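Local coordinates for A197 (Sulfolobus turreted icosahedral virus, PDB 2C0N), which has the GT-A fold and is probably a viral glycosyltransferase, expected to transfer a sugar from an activated donor to an acceptor, at residues Arg33-His36 against Val37-Arg41; Leu45-Phe48 against Leu49-Asp53; Tyr153-Thr157 against His158-Thr162. All coordinates share one frame; numbering follows the deposited sequence.

Contact 1 (Arg33-His36 against Val37-Arg41)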
loop_
_atom_site.group_PDB
_atom_site.type_symbol
_atom_site.label_atom_id
_atom_site.label_comp_id
_atom_site.label_asym_id
_atom_site.label_seq_id
_atom_site.Cartn_x
_atom_site.Cartn_y
_atom_site.Cartn_z
ATOM N N ARG A 33 7.527 10.775 3.041
ATOM C CA ARG A 33 8.932 11.008 3.052
ATOM C C ARG A 33 9.199 12.343 3.734
ATOM O O ARG A 33 8.447 13.281 3.558
ATOM C CB ARG A 33 9.448 11.046 1.612
ATOM C CG ARG A 33 10.911 11.008 1.531
ATOM C CD ARG A 33 11.336 10.856 0.104
ATOM N NE ARG A 33 12.787 10.908 0.009
ATOM C CZ ARG A 33 13.478 10.913 -1.123
ATOM N NH1 ARG A 33 12.856 10.878 -2.301
ATOM N NH2 ARG A 33 14.817 10.978 -1.077
ATOM N N ARG A 34 10.238 12.416 4.542
ATOM C CA ARG A 34 10.668 13.705 5.079
ATOM C C ARG A 34 12.174 13.840 4.788
ATOM O O ARG A 34 12.752 13.062 4.025
ATOM C CB ARG A 34 10.298 13.867 6.574
ATOM C CG ARG A 34 8.760 13.893 6.919
ATOM C CD ARG A 34 8.038 15.174 6.480
ATOM N NE ARG A 34 6.564 15.258 6.615
ATOM C CZ ARG A 34 5.652 14.938 5.677
ATOM N NH1 ARG A 34 6.021 14.391 4.533
ATOM N NH2 ARG A 34 4.340 15.114 5.887
ATOM N N ASN A 35 12.798 14.830 5.384
ATOM C CA ASN A 35 14.227 15.040 5.248
ATOM C C ASN A 35 15.068 13.803 5.585
ATOM O O ASN A 35 16.078 13.514 4.953
ATOM C CB ASN A 35 14.653 16.229 6.140
ATOM C CG ASN A 35 13.485 17.211 6.419
ATOM O OD1 ASN A 35 12.383 16.809 6.856
ATOM N ND2 ASN A 35 13.719 18.492 6.144
ATOM N N HIS A 36 14.652 13.081 6.609
ATOM C CA HIS A 36 15.446 11.989 7.114
ATOM C C HIS A 36 14.541 11.109 7.943
ATOM O O HIS A 36 13.542 11.588 8.492
ATOM C CB HIS A 36 16.595 12.539 7.957
ATOM C CG HIS A 36 17.490 11.487 8.530
ATOM N ND1 HIS A 36 18.728 11.179 8.003
ATOM C CD2 HIS A 36 17.343 10.701 9.612
ATOM C CE1 HIS A 36 19.283 10.219 8.721
ATOM N NE2 HIS A 36 18.449 9.897 9.697
ATOM N N VAL A 37 14.886 9.837 8.057
ATOM C CA VAL A 37 14.052 8.895 8.841
ATOM C C VAL A 37 13.893 9.328 10.305
ATOM O O VAL A 37 12.864 9.108 10.929
ATOM C CB VAL A 37 14.554 7.430 8.713
ATOM C CG1 VAL A 37 15.923 7.253 9.285
ATOM C CG2 VAL A 37 13.581 6.469 9.351
ATOM N N ALA A 38 14.908 9.969 10.859
ATOM C CA ALA A 38 14.820 10.443 12.238
ATOM C C ALA A 38 13.685 11.449 12.410
ATOM O O ALA A 38 13.012 11.476 13.446
ATOM C CB ALA A 38 16.149 11.025 12.735
ATOM N N VAL A 39 13.454 12.270 11.392
ATOM C CA VAL A 39 12.359 13.224 11.450
ATOM C C VAL A 39 11.038 12.478 11.411
ATOM O O VAL A 39 10.100 12.809 12.134
ATOM C CB VAL A 39 12.412 14.214 10.269
ATOM C CG1 VAL A 39 11.211 15.153 10.312
ATOM C CG2 VAL A 39 13.740 14.998 10.252
ATOM N N GLN A 40 10.942 11.451 10.578
ATOM C CA GLN A 40 9.713 10.626 10.570
ATOM C C GLN A 40 9.482 9.944 11.908
ATOM O O GLN A 40 8.348 9.863 12.385
ATOM C CB GLN A 40 9.779 9.565 9.467
ATOM C CG GLN A 40 9.877 10.116 8.068
ATOM C CD GLN A 40 10.119 9.030 7.051
ATOM O OE1 GLN A 40 11.136 8.360 7.087
ATOM N NE2 GLN A 40 9.187 8.864 6.129
ATOM N N ARG A 41 10.534 9.436 12.539
ATOM C CA ARG A 41 10.364 8.774 13.831
ATOM C C ARG A 41 9.943 9.741 14.929
ATOM O O ARG A 41 9.161 9.398 15.804
ATOM C CB ARG A 41 11.620 8.017 14.247
ATOM C CG ARG A 41 12.039 6.975 13.278
ATOM C CD ARG A 41 12.977 6.002 13.899
ATOM N NE ARG A 41 13.627 5.149 12.910
ATOM C CZ ARG A 41 13.047 4.128 12.306
ATOM N NH1 ARG A 41 11.783 3.840 12.550
ATOM N NH2 ARG A 41 13.723 3.398 11.425
#
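His-36 occupies the N-cap position of the helix that starts at Val-37, and its carbonyl oxygen meets the first turn. This O accepts from Val-39 N at 3.0 Å and from Gln-40 N at 3.3 Å. Both bonds are weak, the first because it is bent (130° at the hydrogen), the second because it is long though straighter (159°). The His-36 imidazole lies loosely beside Val-37 and Ala-38, its exact placement doubtful. Gln-40, with its long, extended chain, reaches back from the helix to the preceding loop. Its NE2 passes 3.8 Å from Arg-33 CA and is satisfied by the carbonyls of Ser-32 and Ser-9, a good use of an uncharged donor with two N-H groups in a buried place. Arg-34 has its aliphatic part against the helix, CB being 4.1 Å from Val-39 CG1, then bends at chi2 (-71°), which turns the guanidinium back so that NH1 gives a 2.8 Å hydrogen bond to Arg-33 O, with the oxygen close to the guanidinium plane. NH2 bonds to the carbonyl of Asn-190 of the second subunit. The apolar CG1 of Val-39 suits its place against Arg-34 CB, and it also lies 4.0 Å from Asn-35 OD1. Farther along, Val-37 CG2 sits 3.4 Å above the plane of the Arg-41 guanidinium, offset toward its rim; NE and NH2 of Arg-41 form salt bridges with Glu-150 and Asp-61, and Phe-59 adds a cation-pi contact. Asp-61 opens an Asp-Glu-Asp sequence resembling the DXD motif with which GT-A enzymes usually hold a metal ion and a sugar nucleotide. The arrangement is a helix N-cap after strand 28-31, as found in the Rossmann-like nucleotide-binding half of the GT-A fold.

Contact 2 (Leu45-Phe48 against Leu49-Asp53)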
loop_
_atom_site.group_PDB
_atom_site.type_symbol
_atom_site.label_atom_id
_atom_site.label_comp_id
_atom_site.label_asym_id
_atom_site.label_seq_id
_atom_site.Cartn_x
_atom_site.Cartn_y
_atom_site.Cartn_z
ATOM N N LEU A 45 6.467 9.492 17.174
ATOM C CA LEU A 45 6.394 9.691 18.640
ATOM C C LEU A 45 5.387 10.771 19.061
ATOM O O LEU A 45 4.576 10.566 19.945
ATOM C CB LEU A 45 7.768 10.037 19.202
ATOM C CG LEU A 45 7.878 10.182 20.721
ATOM C CD1 LEU A 45 7.325 8.946 21.452
ATOM C CD2 LEU A 45 9.320 10.470 21.149
ATOM N N ASP A 46 5.431 11.924 18.412
ATOM C CA ASP A 46 4.462 12.984 18.686
ATOM C C ASP A 46 3.007 12.577 18.471
ATOM O O ASP A 46 2.134 12.920 19.269
ATOM C CB ASP A 46 4.749 14.182 17.808
ATOM C CG ASP A 46 5.968 14.938 18.244
ATOM O OD1 ASP A 46 6.456 14.704 19.359
ATOM O OD2 ASP A 46 6.433 15.783 17.443
HETATM N N MSE A 47 2.734 11.935 17.350
HETATM C CA MSE A 47 1.391 11.461 17.065
HETATM C C MSE A 47 0.977 10.373 18.084
HETATM O O MSE A 47 -0.088 10.440 18.671
HETATM C CB MSE A 47 1.311 10.899 15.654
HETATM C CG MSE A 47 1.417 11.973 14.529
HETATM SE SE MSE A 47 1.418 11.089 12.796
HETATM C CE MSE A 47 -0.422 10.365 12.900
ATOM N N PHE A 48 1.855 9.404 18.299
ATOM C CA PHE A 48 1.560 8.302 19.226
ATOM C C PHE A 48 1.182 8.786 20.601
ATOM O O PHE A 48 0.187 8.312 21.172
ATOM C CB PHE A 48 2.752 7.359 19.333
ATOM C CG PHE A 48 2.580 6.322 20.381
ATOM C CD1 PHE A 48 1.786 5.215 20.150
ATOM C CD2 PHE A 48 3.172 6.470 21.622
ATOM C CE1 PHE A 48 1.590 4.257 21.162
ATOM C CE2 PHE A 48 3.000 5.500 22.620
ATOM C CZ PHE A 48 2.204 4.416 22.400
ATOM N N LEU A 49 1.962 9.715 21.145
ATOM C CA LEU A 49 1.744 10.166 22.524
ATOM C C LEU A 49 0.359 10.795 22.694
ATOM O O LEU A 49 -0.236 10.703 23.757
ATOM C CB LEU A 49 2.841 11.124 22.988
ATOM C CG LEU A 49 4.209 10.451 23.196
ATOM C CD1 LEU A 49 5.315 11.464 23.327
ATOM C CD2 LEU A 49 4.189 9.522 24.399
ATOM N N GLU A 50 -0.145 11.443 21.651
ATOM C CA GLU A 50 -1.495 12.023 21.722
ATOM C C GLU A 50 -2.605 10.978 21.580
ATOM O O GLU A 50 -3.726 11.208 22.051
ATOM C CB GLU A 50 -1.671 13.143 20.685
ATOM C CG GLU A 50 -0.706 14.315 20.883
ATOM C CD GLU A 50 -0.898 15.039 22.206
ATOM O OE1 GLU A 50 -1.525 16.129 22.226
ATOM O OE2 GLU A 50 -0.433 14.523 23.244
HETATM N N MSE A 51 -2.301 9.840 20.963
HETATM C CA MSE A 51 -3.308 8.822 20.692
HETATM C C MSE A 51 -3.406 7.771 21.833
HETATM O O MSE A 51 -2.947 6.639 21.716
HETATM C CB MSE A 51 -3.048 8.225 19.313
HETATM C CG MSE A 51 -3.230 9.268 18.174
HETATM SE SE MSE A 51 -2.339 8.793 16.506
HETATM C CE MSE A 51 -3.604 7.499 15.967
ATOM N N LYS A 52 -4.085 8.178 22.916
ATOM C CA LYS A 52 -4.052 7.484 24.220
ATOM C C LYS A 52 -4.663 6.079 24.232
ATOM O O LYS A 52 -4.439 5.313 25.159
ATOM C CB LYS A 52 -4.743 8.327 25.303
ATOM C CG LYS A 52 -4.291 9.788 25.399
ATOM C CD LYS A 52 -2.780 9.944 25.291
ATOM C CE LYS A 52 -2.269 11.114 26.137
ATOM N NZ LYS A 52 -2.136 10.673 27.568
ATOM N N ASP A 53 -5.413 5.721 23.199
ATOM C CA ASP A 53 -5.929 4.360 23.113
ATOM C C ASP A 53 -4.881 3.328 22.768
ATOM O O ASP A 53 -5.085 2.116 22.967
ATOM C CB ASP A 53 -7.096 4.334 22.154
ATOM C CG ASP A 53 -8.302 4.913 22.790
ATOM O OD1 ASP A 53 -8.594 4.426 23.900
ATOM O OD2 ASP A 53 -8.879 5.888 22.265
#
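Leu-49 lies one helical turn beyond Leu-45 and packs back on it through CB, CG and CD1. CB is 3.5 Å from Leu-45 O, the carbonyl that also accepts a fairly straight bond from Leu-49 N at 3.0 Å (161° at the hydrogen). CG, anti to its own carbonyl carbon (chi1 -70°), is laid back to 3.3 Å from the same oxygen. CD1 meets Leu-45 CD1 at 3.7 Å, while CD2 turns to Phe-48, 4.2 Å from its CD2. Apolar, branched leucines suit this buried side, where Arg-133 lies against both and Leu-128 against Leu-45. On another side of the helix Met-51 sends its flexible chain over the preceding turn, with CG 3.4 Å from Met-47 O and SE 4.3 Å from Met-47 CB. Met-47 and Met-51, both modelled as selenomethionine, touch strand 3-8 at Phe-6 and Leu-4 respectively. As the helix ends, i+4 bonds give way to i+3: Met-51 N to Phe-48 O at 2.9 Å and, weakly, Glu-50 N to Met-47 O; the i+4 bond from Met-51 N to Met-47 O is also weak. Arg-125 bonds the carbonyls of Phe-48 and Leu-49 and is a cation-pi partner of the Phe-48 ring. The motif is a helix C-terminus leaving through an inverse gamma turn centred on Met-51, on a helix packed against the parallel part of the GT-A sheet.

Contact 3 (Tyr153-Thr157 against His158-Thr162)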
loop_
_atom_site.group_PDB
_atom_site.type_symbol
_atom_site.label_atom_id
_atom_site.label_comp_id
_atom_site.label_asym_id
_atom_site.label_seq_id
_atom_site.Cartn_x
_atom_site.Cartn_y
_atom_site.Cartn_z
ATOM N N TYR A 153 21.629 6.098 18.575
ATOM C CA TYR A 153 21.381 7.252 19.441
ATOM C C TYR A 153 20.279 6.950 20.454
ATOM O O TYR A 153 20.464 7.163 21.651
ATOM C CB TYR A 153 20.996 8.482 18.622
ATOM C CG TYR A 153 20.546 9.658 19.464
ATOM C CD1 TYR A 153 19.211 9.769 19.863
ATOM C CD2 TYR A 153 21.448 10.645 19.887
ATOM C CE1 TYR A 153 18.776 10.820 20.629
ATOM C CE2 TYR A 153 21.013 11.726 20.678
ATOM C CZ TYR A 153 19.665 11.795 21.034
ATOM O OH TYR A 153 19.173 12.813 21.803
ATOM N N PHE A 154 19.134 6.472 19.957
ATOM C CA PHE A 154 17.957 6.220 20.796
ATOM C C PHE A 154 18.309 5.309 21.981
ATOM O O PHE A 154 18.047 5.625 23.144
ATOM C CB PHE A 154 16.860 5.559 19.975
ATOM C CG PHE A 154 15.675 5.160 20.769
ATOM C CD1 PHE A 154 15.481 3.843 21.130
ATOM C CD2 PHE A 154 14.755 6.108 21.173
ATOM C CE1 PHE A 154 14.378 3.485 21.867
ATOM C CE2 PHE A 154 13.655 5.762 21.926
ATOM C CZ PHE A 154 13.463 4.462 22.276
ATOM N N PHE A 155 18.930 4.186 21.659
ATOM C CA PHE A 155 19.339 3.227 22.682
ATOM C C PHE A 155 20.475 3.705 23.578
ATOM O O PHE A 155 20.470 3.463 24.821
ATOM C CB PHE A 155 19.656 1.897 22.002
ATOM C CG PHE A 155 18.435 1.225 21.480
ATOM C CD1 PHE A 155 17.575 0.616 22.328
ATOM C CD2 PHE A 155 18.108 1.237 20.121
ATOM C CE1 PHE A 155 16.423 -0.002 21.855
ATOM C CE2 PHE A 155 16.954 0.653 19.656
ATOM C CZ PHE A 155 16.107 0.037 20.498
ATOM N N SER A 156 21.462 4.382 22.991
ATOM C CA SER A 156 22.619 4.819 23.790
ATOM C C SER A 156 22.225 5.936 24.745
ATOM O O SER A 156 22.776 6.059 25.852
ATOM C CB SER A 156 23.756 5.301 22.889
ATOM O OG SER A 156 24.227 4.232 22.094
ATOM N N THR A 157 21.285 6.764 24.302
ATOM C CA THR A 157 20.897 7.945 25.045
ATOM C C THR A 157 19.856 7.629 26.090
ATOM O O THR A 157 19.962 8.080 27.221
ATOM C CB THR A 157 20.329 9.026 24.106
ATOM O OG1 THR A 157 21.308 9.338 23.105
ATOM C CG2 THR A 157 19.980 10.296 24.882
ATOM N N HIS A 158 18.841 6.864 25.699
ATOM C CA HIS A 158 17.667 6.631 26.560
ATOM C C HIS A 158 17.690 5.312 27.317
ATOM O O HIS A 158 16.912 5.129 28.239
ATOM C CB HIS A 158 16.408 6.772 25.724
ATOM C CG HIS A 158 16.343 8.084 25.016
ATOM N ND1 HIS A 158 16.334 8.196 23.642
ATOM C CD2 HIS A 158 16.352 9.344 25.498
ATOM C CE1 HIS A 158 16.302 9.474 23.314
ATOM N NE2 HIS A 158 16.319 10.191 24.422
ATOM N N LYS A 159 18.595 4.413 26.934
ATOM C CA LYS A 159 18.884 3.175 27.688
ATOM C C LYS A 159 17.622 2.408 28.142
ATOM O O LYS A 159 17.469 2.062 29.316
ATOM C CB LYS A 159 19.830 3.449 28.876
ATOM C CG LYS A 159 21.115 4.187 28.451
ATOM C CD LYS A 159 21.950 4.679 29.599
ATOM C CE LYS A 159 22.947 3.627 30.105
ATOM N NZ LYS A 159 23.727 4.165 31.283
ATOM N N PRO A 160 16.723 2.125 27.200
ATOM C CA PRO A 160 15.560 1.316 27.530
ATOM C C PRO A 160 15.968 -0.100 27.932
ATOM O O PRO A 160 16.983 -0.630 27.455
ATOM C CB PRO A 160 14.766 1.297 26.208
ATOM C CG PRO A 160 15.784 1.589 25.172
ATOM C CD PRO A 160 16.723 2.533 25.778
ATOM N N ARG A 161 15.211 -0.699 28.828
ATOM C CA ARG A 161 15.405 -2.117 29.103
ATOM C C ARG A 161 14.815 -2.856 27.903
ATOM O O ARG A 161 13.626 -2.737 27.609
ATOM C CB ARG A 161 14.783 -2.464 30.439
ATOM C CG ARG A 161 15.592 -1.738 31.550
ATOM C CD ARG A 161 15.348 -2.146 32.916
ATOM N NE ARG A 161 13.929 -2.201 33.261
ATOM C CZ ARG A 161 13.422 -1.898 34.454
ATOM N NH1 ARG A 161 14.195 -1.459 35.447
ATOM N NH2 ARG A 161 12.118 -2.018 34.638
ATOM N N THR A 162 15.696 -3.553 27.183
ATOM C CA THR A 162 15.435 -4.056 25.842
ATOM C C THR A 162 15.613 -5.594 25.740
ATOM O O THR A 162 16.600 -6.144 26.209
ATOM C CB THR A 162 16.315 -3.352 24.787
ATOM O OG1 THR A 162 16.187 -1.930 24.930
ATOM C CG2 THR A 162 15.892 -3.747 23.350
#
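Phe-154 O takes two hydrogen bonds from His-158, one from the backbone N at 2.9 Å and a weak one from ring ND1 at 3.1 Å. Phe-155 O accepts from Lys-159 N at 3.0 Å. Thr-157 OG1 gives a 2.7 Å bond to Tyr-153 O and rests over the centre of the tyrosine ring; the hydroxyl serves carbonyl and ring, leaving the methyl for His-158. Lys-159 then breaks the helix with a positive phi of 46°, and Pro-160, which has no N-H to offer, leads the chain out. This is the link from helix 150-158 into strand 162-173 of the mixed sheet of the GT-A fold. Among aromatic contacts, the rings of Tyr-153, Phe-154 and His-158 form a cluster, with the last two inclined at 59°. With OG1 beside the backbone N (chi1 -57°), Thr-157 lays CG2 over one face of the imidazole, a CH-pi contact 3.9 Å from the centroid. Phe-127 of helix 125-128 lies against Phe-154 and His-158. Apolar packing follows: Pro-160 CG touches Phe-155 CD1 at 3.5 Å, its compact ring set against Phe-155. Thr-162 OG1, which hydrogen-bonds to Pro-160 O, meets the edge of the Phe-155 ring 3.6 Å from CE1.

In the fold
Contacts 1 and 2 come first along the chain and mark the two ends of helix 37-50, with centres 17 Å apart. Both face strand 3-8 and both reach the second subunit, but contact 2 meets its histidine-rich C-terminal tail, probably a tag, so that part of the interface need not be native. Contact 3 follows much later, at the exit of helix 150-158 into strand 162-173; its centre is about 19 Å from that of contact 1 and 20 Å from that of contact 2, and it touches neither. Yet Arg-41 in contact 1 pairs with Glu-150 at the start of the later helix. The three contacts thus set helix ends around one mixed sheet, consistent with the GT-A fold.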